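Local coordinates for protein Co-type Nitrile Hydratase beta subunit (Pseudomonas putida, PDB 3QYH) that forms the beta subunit of a cobalt-type nitrile hydratase, the enzyme that hydrates nitriles to the corresponding amides, at residues 45-51 / 79-85. Residue numbers count along the deposited sequence, not the author numbering.
Sequences NFNLDEF and LLVEKGV
One carboxylate does two jobs here: E50 closes a capping box at the start of helix 48-56 and also salt-bridges K83, near the C-terminus of helix 68-82. In the box, N47 N donates to E50 OE1 (2.8 Å) and E50 N to N47 OD1 (2.8 Å), with N47 as N-cap. E50 OE2 takes K83 NZ at 2.7 Å, and a water links E50 OE1 (2.6 Å) to K83 NZ (3.1 Å). K83 reaches over with chi1 to chi3 all m, its CE 3.5 Å from N45 O. G84, at phi/psi 81/12, completes a Schellman motif (V85 N to L80 O, 2.9 Å). Beneath, F46 is extended (-163/165, chi1 p); L79 CD2 makes a CH-pi contact over the F46 ring, 4.1 Å from the centroid, and L80 CD2 sits at the ring edge, 4.0 Å from F46 CE2. Nearest CA approaches are N45 CA to V85 CA (7.1 Å) and F51 CA to L79 CA (7.5 Å). Thus a water-bridged ion pair covers a buried apolar layer.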
ATOM      1  N   ASN B  45       2.325 -15.424 -13.786  1.00 16.93           N
ATOM      2  CA  ASN B  45       3.334 -14.903 -14.705  1.00 17.15           C
ATOM      3  C   ASN B  45       4.511 -14.227 -13.984  1.00 24.43           C
ATOM      4  O   ASN B  45       5.617 -14.155 -14.522  1.00 18.82           O
ATOM      5  CB  ASN B  45       2.729 -13.913 -15.696  1.00 17.76           C
ATOM      6  CG  ASN B  45       1.690 -14.536 -16.609  1.00 19.97           C
ATOM      7  OD1 ASN B  45       0.687 -13.897 -16.906  1.00 16.68           O
ATOM      8  ND2 ASN B  45       1.949 -15.765 -17.105  1.00 16.45           N
ATOM      9  N   PHE B  46       4.259 -13.692 -12.792  1.00 17.93           N
ATOM     10  CA  PHE B  46       5.302 -13.128 -11.947  1.00 15.65           C
ATOM     11  C   PHE B  46       4.688 -13.032 -10.567  1.00 20.89           C
ATOM     12  O   PHE B  46       3.478 -13.196 -10.434  1.00 18.40           O
ATOM     13  CB  PHE B  46       5.762 -11.752 -12.461  1.00 17.06           C
ATOM     14  CG  PHE B  46       4.625 -10.786 -12.758  1.00 16.17           C
ATOM     15  CD1 PHE B  46       3.960 -10.144 -11.738  1.00 13.91           C
ATOM     16  CD2 PHE B  46       4.220 -10.551 -14.057  1.00 16.97           C
ATOM     17  CE1 PHE B  46       2.901  -9.256 -12.010  1.00 16.97           C
ATOM     18  CE2 PHE B  46       3.174  -9.681 -14.349  1.00 17.04           C
ATOM     19  CZ  PHE B  46       2.516  -9.017 -13.320  1.00 15.44           C
ATOM     20  N   ASN B  47       5.508 -12.828  -9.538  1.00 17.85           N
ATOM     21  CA  ASN B  47       4.965 -12.604  -8.199  1.00 15.95           C
ATOM     22  C   ASN B  47       5.004 -11.121  -7.850  1.00 16.35           C
ATOM     23  O   ASN B  47       5.536 -10.321  -8.612  1.00 12.72           O
ATOM     24  CB  ASN B  47       5.646 -13.494  -7.145  1.00 16.54           C
ATOM     25  CG  ASN B  47       7.114 -13.142  -6.915  1.00 21.19           C
ATOM     26  OD1 ASN B  47       7.488 -11.969  -6.892  1.00 14.50           O
ATOM     27  ND2 ASN B  47       7.950 -14.163  -6.721  1.00 19.55           N
ATOM     28  N   LEU B  48       4.435 -10.747  -6.711  1.00 14.23           N
ATOM     29  CA  LEU B  48       4.255  -9.349  -6.389  1.00 15.82           C
ATOM     30  C   LEU B  48       5.600  -8.688  -6.070  1.00 16.18           C
ATOM     31  O   LEU B  48       5.786  -7.508  -6.322  1.00 12.85           O
ATOM     32  CB  LEU B  48       3.296  -9.206  -5.198  1.00 14.69           C
ATOM     33  CG  LEU B  48       2.785  -7.800  -4.914  1.00 22.78           C
ATOM     34  CD1 LEU B  48       2.062  -7.241  -6.138  1.00 19.60           C
ATOM     35  CD2 LEU B  48       1.857  -7.832  -3.693  1.00 26.43           C
ATOM     36  N   ASP B  49       6.530  -9.450  -5.511  1.00 12.75           N
ATOM     37  CA  ASP B  49       7.847  -8.896  -5.205  1.00 13.59           C
ATOM     38  C   ASP B  49       8.582  -8.541  -6.493  1.00 12.53           C
ATOM     39  O   ASP B  49       9.225  -7.489  -6.579  1.00 10.83           O
ATOM     40  CB  ASP B  49       8.671  -9.859  -4.336  1.00 16.20           C
ATOM     41  CG  ASP B  49       7.923 -10.281  -3.066  1.00 23.89           C
ATOM     42  OD1 ASP B  49       7.557 -11.469  -2.961  1.00 30.75           O
ATOM     43  OD2 ASP B  49       7.677  -9.420  -2.192  1.00 21.47           O
ATOM     44  N   GLU B  50       8.482  -9.411  -7.497  1.00 13.74           N
ATOM     45  CA  GLU B  50       9.084  -9.124  -8.786  1.00 13.64           C
ATOM     46  C   GLU B  50       8.419  -7.890  -9.385  1.00 13.09           C
ATOM     47  O   GLU B  50       9.069  -7.072 -10.043  1.00 13.33           O
ATOM     48  CB  GLU B  50       8.900 -10.303  -9.738  1.00 13.96           C
ATOM     49  CG  GLU B  50       9.648 -11.547  -9.307  1.00 15.15           C
ATOM     50  CD  GLU B  50       9.356 -12.758 -10.190  1.00 22.55           C
ATOM     51  OE1 GLU B  50       8.182 -13.060 -10.414  1.00 19.27           O
ATOM     52  OE2 GLU B  50      10.319 -13.421 -10.638  1.00 23.65           O
ATOM     53  N   PHE B  51       7.112  -7.795  -9.190  1.00 11.15           N
ATOM     54  CA  PHE B  51       6.334  -6.679  -9.737  1.00 13.34           C
ATOM     55  C   PHE B  51       6.861  -5.384  -9.139  1.00 11.30           C
ATOM     56  O   PHE B  51       7.192  -4.433  -9.871  1.00 11.14           O
ATOM     57  CB  PHE B  51       4.830  -6.877  -9.442  1.00 11.29           C
ATOM     58  CG  PHE B  51       3.968  -5.702  -9.810  1.00 11.82           C
ATOM     59  CD1 PHE B  51       3.666  -4.729  -8.863  1.00 13.88           C
ATOM     60  CD2 PHE B  51       3.455  -5.577 -11.087  1.00 12.28           C
ATOM     61  CE1 PHE B  51       2.863  -3.636  -9.203  1.00 16.18           C
ATOM     62  CE2 PHE B  51       2.666  -4.484 -11.435  1.00 13.66           C
ATOM     63  CZ  PHE B  51       2.357  -3.522 -10.496  1.00 12.67           C
ATOM     64  N   LEU B  79       8.485  -6.651 -17.604  1.00 12.60           N
ATOM     65  CA  LEU B  79       8.651  -7.854 -16.787  1.00 13.46           C
ATOM     66  C   LEU B  79       8.127  -9.105 -17.539  1.00 20.67           C
ATOM     67  O   LEU B  79       8.690 -10.205 -17.424  1.00 16.56           O
ATOM     68  CB  LEU B  79       7.969  -7.687 -15.424  1.00 13.53           C
ATOM     69  CG  LEU B  79       8.123  -8.810 -14.415  1.00 16.99           C
ATOM     70  CD1 LEU B  79       9.606  -9.055 -14.165  1.00 16.79           C
ATOM     71  CD2 LEU B  79       7.423  -8.426 -13.096  1.00 14.20           C
ATOM     72  N   LEU B  80       7.078  -8.939 -18.334  1.00 14.45           N
ATOM     73  CA  LEU B  80       6.557 -10.101 -19.059  1.00 19.59           C
ATOM     74  C   LEU B  80       7.570 -10.560 -20.105  1.00 19.86           C
ATOM     75  O   LEU B  80       7.616 -11.729 -20.472  1.00 17.86           O
ATOM     76  CB  LEU B  80       5.209  -9.811 -19.719  1.00 15.32           C
ATOM     77  CG  LEU B  80       3.996  -9.778 -18.758  1.00 18.31           C
ATOM     78  CD1 LEU B  80       2.723  -9.456 -19.512  1.00 17.68           C
ATOM     79  CD2 LEU B  80       3.852 -11.114 -18.045  1.00 18.93           C
ATOM     80  N   VAL B  81       8.365  -9.625 -20.609  1.00 19.81           N
ATOM     81  CA  VAL B  81       9.402  -9.992 -21.553  1.00 18.52           C
ATOM     82  C   VAL B  81      10.555 -10.663 -20.817  1.00 22.48           C
ATOM     83  O   VAL B  81      11.046 -11.706 -21.250  1.00 18.45           O
ATOM     84  CB  VAL B  81       9.864  -8.797 -22.386  1.00 20.51           C
ATOM     85  CG1 VAL B  81      11.068  -9.181 -23.230  1.00 24.62           C
ATOM     86  CG2 VAL B  81       8.725  -8.329 -23.280  1.00 19.86           C
ATOM     87  N   GLU B  82      10.949 -10.102 -19.680  1.00 22.13           N
ATOM     88  CA  GLU B  82      12.018 -10.693 -18.871  1.00 21.73           C
ATOM     89  C   GLU B  82      11.677 -12.109 -18.426  1.00 23.34           C
ATOM     90  O   GLU B  82      12.566 -12.962 -18.316  1.00 22.21           O
ATOM     91  CB  GLU B  82      12.323  -9.834 -17.637  1.00 21.18           C
ATOM     92  CG  GLU B  82      12.926  -8.476 -17.969  1.00 20.04           C
ATOM     93  CD  GLU B  82      12.915  -7.509 -16.776  1.00 31.01           C
ATOM     94  OE1 GLU B  82      12.388  -7.874 -15.701  1.00 30.41           O
ATOM     95  OE2 GLU B  82      13.428  -6.382 -16.927  1.00 32.53           O
ATOM     96  N   LYS B  83      10.401 -12.362 -18.167  1.00 20.75           N
ATOM     97  CA  LYS B  83       9.982 -13.672 -17.663  1.00 21.24           C
ATOM     98  C   LYS B  83       9.780 -14.656 -18.820  1.00 22.64           C
ATOM     99  O   LYS B  83       9.489 -15.812 -18.602  1.00 25.58           O
ATOM    100  CB  LYS B  83       8.688 -13.578 -16.856  1.00 23.42           C
ATOM    101  CG  LYS B  83       8.753 -12.714 -15.601  1.00 22.62           C
ATOM    102  CD  LYS B  83       9.687 -13.286 -14.540  1.00 26.14           C
ATOM    103  CE  LYS B  83       9.037 -14.390 -13.757  1.00 24.73           C
ATOM    104  NZ  LYS B  83      10.006 -14.985 -12.797  1.00 24.03           N
ATOM    105  N   GLY B  84       9.898 -14.186 -20.050  1.00 19.77           N
ATOM    106  CA  GLY B  84       9.733 -15.062 -21.196  1.00 23.74           C
ATOM    107  C   GLY B  84       8.288 -15.332 -21.578  1.00 27.65           C
ATOM    108  O   GLY B  84       8.005 -16.205 -22.391  1.00 25.34           O
ATOM    109  N   VAL B  85       7.365 -14.575 -21.002  1.00 21.55           N
ATOM    110  CA  VAL B  85       5.950 -14.753 -21.303  1.00 24.72           C
ATOM    111  C   VAL B  85       5.581 -14.101 -22.640  1.00 23.01           C
ATOM    112  O   VAL B  85       4.768 -14.623 -23.390  1.00 24.48           O
ATOM    113  CB  VAL B  85       5.080 -14.188 -20.168  1.00 20.97           C
ATOM    114  CG1 VAL B  85       3.593 -14.294 -20.536  1.00 23.74           C
ATOM    115  CG2 VAL B  85       5.386 -14.931 -18.876  1.00 22.61           C
TER
HETATM  116  O   HOH W   1       7.889 -15.657 -10.608  1.00 31.46           O